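Glucose-6-phosphate isomerase (Chlamydia trachomatis D/UW-3/CX, PDB 6OTU) catalyses the reversible isomerization of glucose-6-phosphate to fructose-6-phosphate. Local coordinates at residues A[204-209]-A[238-243]. Residues are numbered along the deposited sequence; the frame is centred on the assembly and turned at random.
Sequences TLVVVV and EHFVAV
The branch carbon of Val206 lies over one face of the Phe240 ring: its CB is 4.0 Å from the centroid, displaced toward the rim, while its CG1 reaches Phe240 CE2 at 3.6 Å. Both side chains point the same way; Phe240 CG is anti to its own carbonyl carbon (chi1 -71°), and the end of the side chain comes nearer strand 204-209, where CD2 at the ring edge also meets Val208 CG2. Phe225 and Tyr229 of helix 216-231 pack on this Val206-Phe240 pair, and Arg226 adds a cation-pi contact to the ring. That helix is the crossover of a beta-alpha-beta unit whose two strands, 204-209 and 240-245, lie parallel and adjacent in the five-stranded parallel sheet of this phosphoglucose isomerase. Backbone bonds alternate between them, from Val206 N to His239 O, Val241 N to Val206 O, Val208 N to Val241 O and Val243 N to Val208 O. At the start of the pairing a side chain takes over: His239 ND1 donates to Thr204 O (3.0 Å, N-H...O 154°), with the acceptor close to the imidazole plane, which implies a proton on ND1. On the other sheet face Leu205 CD1 touches Val241 CG2 at 3.7 Å, Val207 CG1 lies 3.9 Å from Val243 CG2, and Val209 CG2 rests against Val243 CB; helix 275-285 covers Val207, Val209 and Val243, and the Val209 side chain lies about 6 Å from bound glucose-6-phosphate.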
# COMPACT_ATOMS: atom_id res chain seq x y z
N THR A 204 24.73 -6.18 -17.38
CA THR A 204 24.01 -6.20 -16.11
C THR A 204 24.94 -6.64 -14.99
O THR A 204 25.65 -7.64 -15.12
CB THR A 204 22.80 -7.14 -16.18
OG1 THR A 204 21.84 -6.65 -17.14
CG2 THR A 204 22.12 -7.23 -14.83
N LEU A 205 24.92 -5.89 -13.90
CA LEU A 205 25.53 -6.30 -12.65
C LEU A 205 24.44 -6.80 -11.70
O LEU A 205 23.46 -6.10 -11.45
CB LEU A 205 26.29 -5.11 -12.03
CG LEU A 205 26.81 -5.36 -10.61
CD1 LEU A 205 27.99 -6.33 -10.67
CD2 LEU A 205 27.19 -4.06 -9.90
N VAL A 206 24.58 -8.02 -11.20
CA VAL A 206 23.57 -8.62 -10.32
C VAL A 206 24.07 -8.53 -8.89
O VAL A 206 25.11 -9.10 -8.55
CB VAL A 206 23.28 -10.08 -10.70
CG1 VAL A 206 22.30 -10.69 -9.69
CG2 VAL A 206 22.76 -10.19 -12.12
N VAL A 207 23.33 -7.84 -8.03
CA VAL A 207 23.73 -7.64 -6.64
C VAL A 207 22.80 -8.48 -5.77
O VAL A 207 21.62 -8.15 -5.59
CB VAL A 207 23.68 -6.16 -6.23
CG1 VAL A 207 24.23 -5.96 -4.81
CG2 VAL A 207 24.48 -5.32 -7.22
N VAL A 208 23.33 -9.58 -5.24
CA VAL A 208 22.58 -10.45 -4.35
C VAL A 208 22.77 -9.96 -2.92
O VAL A 208 23.89 -9.97 -2.38
CB VAL A 208 23.02 -11.92 -4.50
CG1 VAL A 208 21.96 -12.85 -3.91
CG2 VAL A 208 23.28 -12.24 -5.96
N VAL A 209 21.68 -9.54 -2.29
CA VAL A 209 21.71 -8.91 -0.98
C VAL A 209 20.95 -9.81 -0.03
O VAL A 209 19.73 -9.98 -0.16
CB VAL A 209 21.11 -7.49 -1.01
CG1 VAL A 209 21.15 -6.86 0.37
CG2 VAL A 209 21.85 -6.62 -2.04
N GLU A 238 31.83 -12.96 -13.09
CA GLU A 238 32.19 -11.57 -13.41
C GLU A 238 31.03 -10.60 -13.21
O GLU A 238 31.26 -9.38 -13.14
CB GLU A 238 32.71 -11.49 -14.85
N HIS A 239 29.79 -11.09 -13.10
CA HIS A 239 28.60 -10.23 -13.06
C HIS A 239 27.88 -10.22 -11.71
O HIS A 239 26.92 -9.45 -11.55
CB HIS A 239 27.61 -10.64 -14.15
CG HIS A 239 28.13 -10.44 -15.54
ND1 HIS A 239 27.86 -9.30 -16.27
CD2 HIS A 239 28.90 -11.23 -16.33
CE1 HIS A 239 28.44 -9.40 -17.46
NE2 HIS A 239 29.08 -10.56 -17.52
N PHE A 240 28.30 -11.03 -10.73
CA PHE A 240 27.57 -11.18 -9.47
C PHE A 240 28.36 -10.60 -8.31
O PHE A 240 29.54 -10.92 -8.12
CB PHE A 240 27.23 -12.65 -9.21
CG PHE A 240 26.17 -13.17 -10.13
CD1 PHE A 240 26.47 -13.47 -11.45
CD2 PHE A 240 24.87 -13.33 -9.69
CE1 PHE A 240 25.49 -13.92 -12.31
CE2 PHE A 240 23.88 -13.81 -10.55
CZ PHE A 240 24.19 -14.10 -11.85
N VAL A 241 27.70 -9.72 -7.55
CA VAL A 241 28.24 -9.09 -6.36
C VAL A 241 27.39 -9.54 -5.18
O VAL A 241 26.16 -9.66 -5.30
CB VAL A 241 28.24 -7.55 -6.50
CG1 VAL A 241 28.27 -6.86 -5.13
CG2 VAL A 241 29.42 -7.10 -7.36
N ALA A 242 28.03 -9.82 -4.04
CA ALA A 242 27.29 -10.18 -2.84
C ALA A 242 27.38 -9.07 -1.79
O ALA A 242 28.39 -8.36 -1.67
CB ALA A 242 27.79 -11.50 -2.25
N VAL A 243 26.29 -8.92 -1.05
CA VAL A 243 26.20 -8.07 0.12
C VAL A 243 25.60 -8.95 1.21
O VAL A 243 24.45 -9.38 1.09
CB VAL A 243 25.33 -6.82 -0.12
CG1 VAL A 243 25.26 -5.94 1.12
CG2 VAL A 243 25.88 -6.02 -1.30